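Methyltransferase FkbM (Methylobacillus flagellatus KT, PDB 2PY6) probably transfers methyl groups to an unidentified substrate, using a Rossmann-like methyltransferase domain. Local coordinates at residues 124-127 against 128-132; 273-277 against 278-282; 344-347 against 348-351. All coordinates share one frame; numbering follows the deposited sequence.

Contact 1: 124-127 against 128-132; sequences GPKR and FFDQI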
loop_
_atom_site.group_PDB
_atom_site.type_symbol
_atom_site.label_atom_id
_atom_site.label_comp_id
_atom_site.label_asym_id
_atom_site.label_seq_id
_atom_site.Cartn_x
_atom_site.Cartn_y
_atom_site.Cartn_z
ATOM N N GLY A 124 -17.974 -5.579 3.625
ATOM C CA GLY A 124 -17.008 -6.499 4.205
ATOM C C GLY A 124 -16.954 -6.417 5.711
ATOM O O GLY A 124 -17.272 -7.374 6.374
ATOM N N PRO A 125 -16.551 -5.270 6.249
ATOM C CA PRO A 125 -16.462 -5.095 7.700
ATOM C C PRO A 125 -17.821 -5.149 8.431
ATOM O O PRO A 125 -17.910 -5.743 9.502
ATOM C CB PRO A 125 -15.819 -3.690 7.855
ATOM C CG PRO A 125 -15.271 -3.339 6.570
ATOM C CD PRO A 125 -16.054 -4.083 5.535
ATOM N N LYS A 126 -18.844 -4.512 7.865
ATOM C CA LYS A 126 -20.190 -4.520 8.473
ATOM C C LYS A 126 -20.760 -5.917 8.595
ATOM O O LYS A 126 -21.188 -6.313 9.683
ATOM C CB LYS A 126 -21.171 -3.618 7.726
ATOM C CG LYS A 126 -22.558 -3.648 8.359
ATOM C CD LYS A 126 -23.473 -2.569 7.875
ATOM C CE LYS A 126 -24.911 -2.773 8.417
ATOM N NZ LYS A 126 -25.098 -2.974 9.896
ATOM N N ARG A 127 -20.775 -6.659 7.485
ATOM C CA ARG A 127 -21.292 -8.040 7.473
ATOM C C ARG A 127 -20.504 -8.962 8.403
ATOM O O ARG A 127 -21.050 -9.869 8.978
ATOM C CB ARG A 127 -21.211 -8.629 6.049
ATOM C CG ARG A 127 -22.155 -8.002 5.055
ATOM C CD ARG A 127 -21.876 -8.512 3.649
ATOM N NE ARG A 127 -22.954 -8.082 2.776
ATOM C CZ ARG A 127 -23.017 -8.308 1.471
ATOM N NH1 ARG A 127 -22.040 -8.908 0.834
ATOM N NH2 ARG A 127 -24.059 -7.872 0.800
ATOM N N PHE A 128 -19.199 -8.739 8.491
ATOM C CA PHE A 128 -18.365 -9.503 9.390
ATOM C C PHE A 128 -18.871 -9.323 10.837
ATOM O O PHE A 128 -19.300 -10.261 11.491
ATOM C CB PHE A 128 -16.890 -9.074 9.266
ATOM C CG PHE A 128 -16.047 -9.614 10.364
ATOM C CD1 PHE A 128 -15.744 -10.972 10.402
ATOM C CD2 PHE A 128 -15.632 -8.787 11.417
ATOM C CE1 PHE A 128 -15.003 -11.491 11.455
ATOM C CE2 PHE A 128 -14.903 -9.291 12.454
ATOM C CZ PHE A 128 -14.588 -10.642 12.488
ATOM N N PHE A 129 -18.855 -8.100 11.324
ATOM C CA PHE A 129 -19.314 -7.841 12.690
ATOM C C PHE A 129 -20.784 -8.186 12.987
ATOM O O PHE A 129 -21.122 -8.565 14.112
ATOM C CB PHE A 129 -19.048 -6.394 13.053
ATOM C CG PHE A 129 -17.615 -6.095 13.389
ATOM C CD1 PHE A 129 -16.945 -6.825 14.384
ATOM C CD2 PHE A 129 -16.981 -5.025 12.818
ATOM C CE1 PHE A 129 -15.642 -6.501 14.740
ATOM C CE2 PHE A 129 -15.677 -4.707 13.161
ATOM C CZ PHE A 129 -15.020 -5.454 14.129
ATOM N N ASP A 130 -21.662 -7.982 12.010
ATOM C CA ASP A 130 -23.056 -8.347 12.170
ATOM C C ASP A 130 -23.187 -9.836 12.332
ATOM O O ASP A 130 -23.924 -10.267 13.186
ATOM C CB ASP A 130 -23.931 -7.848 11.003
ATOM C CG ASP A 130 -24.300 -6.364 11.138
ATOM O OD1 ASP A 130 -24.194 -5.822 12.266
ATOM O OD2 ASP A 130 -24.659 -5.737 10.114
ATOM N N GLN A 131 -22.453 -10.629 11.548
ATOM C CA GLN A 131 -22.531 -12.063 11.720
ATOM C C GLN A 131 -21.860 -12.490 13.022
ATOM O O GLN A 131 -22.362 -13.352 13.676
ATOM C CB GLN A 131 -21.993 -12.836 10.516
ATOM C CG GLN A 131 -22.221 -14.346 10.624
ATOM C CD GLN A 131 -23.681 -14.742 10.861
ATOM O OE1 GLN A 131 -24.581 -14.356 10.100
ATOM N NE2 GLN A 131 -23.917 -15.532 11.917
ATOM N N ILE A 132 -20.718 -11.928 13.399
ATOM C CA ILE A 132 -20.125 -12.270 14.699
ATOM C C ILE A 132 -21.150 -12.128 15.821
ATOM O O ILE A 132 -21.274 -13.002 16.686
ATOM C CB ILE A 132 -18.929 -11.339 15.055
ATOM C CG1 ILE A 132 -17.710 -11.657 14.179
ATOM C CG2 ILE A 132 -18.570 -11.434 16.552
ATOM C CD1 ILE A 132 -17.211 -13.076 14.279
#
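In helix 123-135, Lys126 and Asp130 stand one turn apart and close a salt bridge on the side of the helix that meets strand 140-142, with Lys126 NZ 2.8 Å from Asp130 OD2. The ammonium group comes in on the syn lone pair of Asp130 OD2, the one that faces OD1. The lysine chain starts anti to its backbone nitrogen (chi1 179°), runs extended to CE and bends only at its last torsion (chi4 52°), which turns NZ back onto the carboxylate; along the way Lys126 CG and CE each lie 3.4 Å from Asp130 OD2. The helix is the crossover of a beta-alpha-beta unit between the parallel strands 114-118 and 140-142, and Asn118 ND2, at the end of the first strand, donates to both Asp130 OD1 and Lys126 O. The two carboxylate oxygens therefore have different partners, which probably holds the group against rotation. With an alanine at Asp130 the lysine ammonium is likely to lose its anionic mate, and the Asn118 amide one of its two acceptors. Beneath the pair the main chain is regular: Asp130 N reaches Lys126 O at 2.9 Å, and Phe129 N meets Pro125 O at 3.1 Å in an almost straight bond (177°). Pro125 O also lies 3.5 Å from Phe129 CD2. Gln131 N bonds to Arg127 O at 3.0 Å, while the rings of Phe128 and His88 of the third subunit form an edge-to-face pair.

Contact 2: 273-277 against 278-282; sequences RRYTD and TNFAS
Tyr275 O is gripped twice by Thr278: the hydroxyl OG1 donates at 2.8 Å, lying in the carbonyl plane, and the backbone N at 3.0 Å comes from above that plane. The backbone bond closes a type I beta turn from Tyr275 to Thr278. Thr278 OG1 sits between its own backbone N and carbonyl carbon (chi1 68°), a rotamer that brings the hydroxyl to Tyr275 O and also places it 3.3 Å above the centre of the Phe280 ring. Phe280 N adds a weak bond back to this OG1, so the threonine side chain links the turn to the residues that follow. Its methyl, CG2, approaches the Tyr275 ring at the edge. Tyr275 and Phe280 meet obliquely, their planes at 50°, with Tyr275 CD1 3.9 Å from Phe280 CZ; Arg274 CG lies over the centre of one face of the tyrosine ring. A water bonded to Thr278 O at 2.6 Å reaches Thr276 O only weakly. The turn leads the chain out of helix 262-274 toward strand 284-287, the outermost of its sheet within this chain, and both aromatic rings pack against helix 239-248, Tyr275 on Leu241, Ala242 and Ile245 and Phe280 on Ile245.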
loop_
_atom_site.group_PDB
_atom_site.type_symbol
_atom_site.label_atom_id
_atom_site.label_comp_id
_atom_site.label_asym_id
_atom_site.label_seq_id
_atom_site.Cartn_x
_atom_site.Cartn_y
_atom_site.Cartn_z
ATOM N N ARG A 273 -4.436 24.123 -13.392
ATOM C CA ARG A 273 -3.139 23.890 -14.041
ATOM C C ARG A 273 -3.111 22.598 -14.837
ATOM O O ARG A 273 -2.320 22.473 -15.748
ATOM C CB ARG A 273 -1.974 23.843 -13.045
ATOM C CG ARG A 273 -1.528 25.163 -12.535
ATOM C CD ARG A 273 -0.412 25.034 -11.469
ATOM N NE ARG A 273 -0.506 26.187 -10.582
ATOM C CZ ARG A 273 -0.939 26.184 -9.325
ATOM N NH1 ARG A 273 -1.263 25.087 -8.681
ATOM N NH2 ARG A 273 -0.998 27.329 -8.669
ATOM N N ARG A 274 -3.936 21.616 -14.497
ATOM C CA ARG A 274 -3.903 20.405 -15.288
ATOM C C ARG A 274 -4.558 20.618 -16.660
ATOM O O ARG A 274 -4.341 19.837 -17.569
ATOM C CB ARG A 274 -4.382 19.159 -14.512
ATOM C CG ARG A 274 -5.783 19.061 -14.125
ATOM C CD ARG A 274 -6.061 17.680 -13.474
ATOM N NE ARG A 274 -5.510 17.615 -12.121
ATOM C CZ ARG A 274 -6.218 17.556 -10.984
ATOM N NH1 ARG A 274 -7.547 17.480 -10.979
ATOM N NH2 ARG A 274 -5.575 17.530 -9.815
ATOM N N TYR A 275 -5.258 21.739 -16.849
ATOM C CA TYR A 275 -5.937 22.029 -18.100
ATOM C C TYR A 275 -5.411 23.222 -18.830
ATOM O O TYR A 275 -5.977 23.611 -19.830
ATOM C CB TYR A 275 -7.411 22.244 -17.819
ATOM C CG TYR A 275 -8.050 21.064 -17.146
ATOM C CD1 TYR A 275 -8.091 19.826 -17.767
ATOM C CD2 TYR A 275 -8.658 21.194 -15.910
ATOM C CE1 TYR A 275 -8.690 18.722 -17.145
ATOM C CE2 TYR A 275 -9.267 20.111 -15.282
ATOM C CZ TYR A 275 -9.289 18.879 -15.897
ATOM O OH TYR A 275 -9.908 17.814 -15.263
ATOM N N THR A 276 -4.275 23.744 -18.385
ATOM C CA THR A 276 -3.722 24.952 -18.956
ATOM C C THR A 276 -3.491 24.942 -20.499
ATOM O O THR A 276 -3.665 25.949 -21.155
ATOM C CB THR A 276 -2.469 25.425 -18.142
ATOM O OG1 THR A 276 -1.918 26.574 -18.775
ATOM C CG2 THR A 276 -1.383 24.390 -18.102
ATOM N N ASP A 277 -3.147 23.800 -21.076
ATOM C CA ASP A 277 -2.887 23.716 -22.506
ATOM C C ASP A 277 -4.098 23.265 -23.309
ATOM O O ASP A 277 -3.963 23.030 -24.488
ATOM C CB ASP A 277 -1.775 22.691 -22.753
ATOM C CG ASP A 277 -0.501 23.007 -21.990
ATOM O OD1 ASP A 277 -0.042 24.175 -22.023
ATOM O OD2 ASP A 277 0.024 22.069 -21.355
ATOM N N THR A 278 -5.252 23.057 -22.669
ATOM C CA THR A 278 -6.463 22.628 -23.388
ATOM C C THR A 278 -7.044 23.836 -24.116
ATOM O O THR A 278 -6.677 24.972 -23.806
ATOM C CB THR A 278 -7.536 22.072 -22.443
ATOM O OG1 THR A 278 -8.064 23.130 -21.614
ATOM C CG2 THR A 278 -6.980 20.937 -21.572
ATOM N N ASN A 279 -7.937 23.625 -25.083
ATOM C CA ASN A 279 -8.557 24.800 -25.750
ATOM C C ASN A 279 -9.730 25.418 -24.952
ATOM O O ASN A 279 -10.267 26.432 -25.368
ATOM C CB ASN A 279 -8.948 24.511 -27.211
ATOM C CG ASN A 279 -10.089 23.515 -27.331
ATOM O OD1 ASN A 279 -10.536 22.930 -26.338
ATOM N ND2 ASN A 279 -10.563 23.310 -28.557
ATOM N N PHE A 280 -10.096 24.816 -23.811
ATOM C CA PHE A 280 -11.195 25.285 -22.933
ATOM C C PHE A 280 -10.767 25.932 -21.602
ATOM O O PHE A 280 -11.617 26.327 -20.816
ATOM C CB PHE A 280 -12.200 24.150 -22.634
ATOM C CG PHE A 280 -11.599 22.927 -21.933
ATOM C CD1 PHE A 280 -11.290 22.941 -20.575
ATOM C CD2 PHE A 280 -11.406 21.747 -22.624
ATOM C CE1 PHE A 280 -10.777 21.815 -19.944
ATOM C CE2 PHE A 280 -10.886 20.620 -21.991
ATOM C CZ PHE A 280 -10.586 20.655 -20.656
ATOM N N ALA A 281 -9.468 26.046 -21.353
ATOM C CA ALA A 281 -8.942 26.674 -20.127
ATOM C C ALA A 281 -9.461 28.090 -19.875
ATOM O O ALA A 281 -9.700 28.487 -18.720
ATOM C CB ALA A 281 -7.427 26.700 -20.189
ATOM N N SER A 282 -9.628 28.853 -20.954
ATOM C CA SER A 282 -10.051 30.253 -20.877
ATOM C C SER A 282 -11.524 30.401 -20.569
ATOM O O SER A 282 -11.967 31.481 -20.216
ATOM C CB SER A 282 -9.735 30.981 -22.194
ATOM O OG SER A 282 -10.353 30.354 -23.326
HETATM O O HOH W 1 -4.576 26.452 -24.358
#

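Contact 3: 344-347 against 348-351; sequences EGSE and LSAL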
loop_
_atom_site.group_PDB
_atom_site.type_symbol
_atom_site.label_atom_id
_atom_site.label_comp_id
_atom_site.label_asym_id
_atom_site.label_seq_id
_atom_site.Cartn_x
_atom_site.Cartn_y
_atom_site.Cartn_z
ATOM N N GLU A 344 -22.297 23.711 1.647
ATOM C CA GLU A 344 -22.462 23.559 3.122
ATOM C C GLU A 344 -23.593 24.462 3.695
ATOM O O GLU A 344 -24.334 24.072 4.620
ATOM C CB GLU A 344 -21.130 23.812 3.871
ATOM N N GLY A 345 -23.738 25.641 3.095
ATOM C CA GLY A 345 -24.726 26.630 3.498
ATOM C C GLY A 345 -26.114 26.310 2.981
ATOM O O GLY A 345 -26.344 25.238 2.462
ATOM N N SER A 346 -27.037 27.246 3.152
ATOM C CA SER A 346 -28.416 27.054 2.769
ATOM C C SER A 346 -28.556 26.957 1.264
ATOM O O SER A 346 -28.197 27.891 0.547
ATOM C CB SER A 346 -29.258 28.229 3.276
ATOM O OG SER A 346 -30.568 28.164 2.740
ATOM N N GLU A 347 -29.029 25.815 0.785
ATOM C CA GLU A 347 -29.278 25.640 -0.666
ATOM C C GLU A 347 -30.514 26.381 -1.099
ATOM O O GLU A 347 -30.641 26.714 -2.263
ATOM C CB GLU A 347 -29.274 24.161 -1.079
ATOM C CG GLU A 347 -27.826 23.606 -1.105
ATOM C CD GLU A 347 -27.695 22.245 -1.644
ATOM O OE1 GLU A 347 -28.736 21.626 -1.878
ATOM O OE2 GLU A 347 -26.545 21.785 -1.822
ATOM N N LEU A 348 -31.412 26.667 -0.170
ATOM C CA LEU A 348 -32.589 27.462 -0.483
ATOM C C LEU A 348 -32.150 28.906 -0.732
ATOM O O LEU A 348 -32.584 29.480 -1.708
ATOM C CB LEU A 348 -33.623 27.402 0.640
ATOM C CG LEU A 348 -34.953 28.125 0.357
ATOM C CD1 LEU A 348 -35.659 27.548 -0.845
ATOM C CD2 LEU A 348 -35.898 28.102 1.597
ATOM N N SER A 349 -31.282 29.480 0.121
ATOM C CA SER A 349 -30.777 30.840 -0.121
ATOM C C SER A 349 -29.977 30.943 -1.428
ATOM O O SER A 349 -30.050 31.949 -2.162
ATOM C CB SER A 349 -29.913 31.344 1.036
ATOM O OG SER A 349 -30.706 31.683 2.161
ATOM N N ALA A 350 -29.213 29.908 -1.712
ATOM C CA ALA A 350 -28.428 29.872 -2.913
ATOM C C ALA A 350 -29.265 29.849 -4.166
ATOM O O ALA A 350 -28.912 30.493 -5.121
ATOM C CB ALA A 350 -27.486 28.720 -2.858
ATOM N N LEU A 351 -30.371 29.104 -4.155
ATOM C CA LEU A 351 -31.288 29.045 -5.257
ATOM C C LEU A 351 -32.027 30.363 -5.467
ATOM O O LEU A 351 -32.281 30.757 -6.607
ATOM C CB LEU A 351 -32.310 27.913 -5.051
ATOM C CG LEU A 351 -31.799 26.471 -5.225
ATOM C CD1 LEU A 351 -32.799 25.482 -4.632
ATOM C CD2 LEU A 351 -31.540 26.153 -6.647
HETATM O O HOH W 2 -31.548 25.146 2.495
#
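The chain passes from an irregular run at 344-346 into helix 347-352, whose first turn is closed by two backbone bonds: Ala350 N to Ser346 O at 3.2 Å and Leu351 N to Glu347 O at 3.1 Å. Ser346 is the N-cap. A chi1 of 171° swings its OG away from the backbone N and forward over the start of the helix, where it accepts from Ser349 N at 3.0 Å in a nearly straight bond (170°). A water extends the cap, lying 3.2 Å from Ser346 OG and accepting from Leu348 N at 3.1 Å. Ser349 OG turns elsewhere, to Glu293 OE2, although its CB and the CB of Ser346 are only 3.9 Å apart. Leu351 CG, beside its own backbone N, lies close to Glu347 O at 3.2 Å. The acidic side chain of Glu347 leaves in another direction and uses OE2 to accept from Ile343 N, in the loop that precedes the helix; its stem packs on Met341 and Leu379. Ala350 and Leu351 also lie on Met341, and Leu351 touches Ile367 of the adjacent strand. The result is a serine N-cap on a short helix following strand 338-341, a strand-to-helix connection of the Rossmann-like methyltransferase sheet.

How the contacts relate
All three contacts are local and partly buried, and the nearest atoms of any two are about 20 Å apart or more. Contact 1 lies mid-helix beside the six-stranded sheet, with Phe129 and Gln131 buried and Gly124 and Pro125 exposed. Contacts 2 and 3 belong to the seven-stranded sheet, one following helix 262-274, the other beginning helix 347-352. Contact 2 sets exposed turn residues over buried rings; contact 3 keeps Glu347, Ala350 and Leu351 buried. The chemistry differs accordingly: a salt bridge across one helical turn, a threonine-closed turn with aromatic packing, and a serine cap. Contact 3 touches no other subunit, whereas contacts 1 and 2 meet neighbouring copies, Gln131 packing on Thr278 of the second subunit.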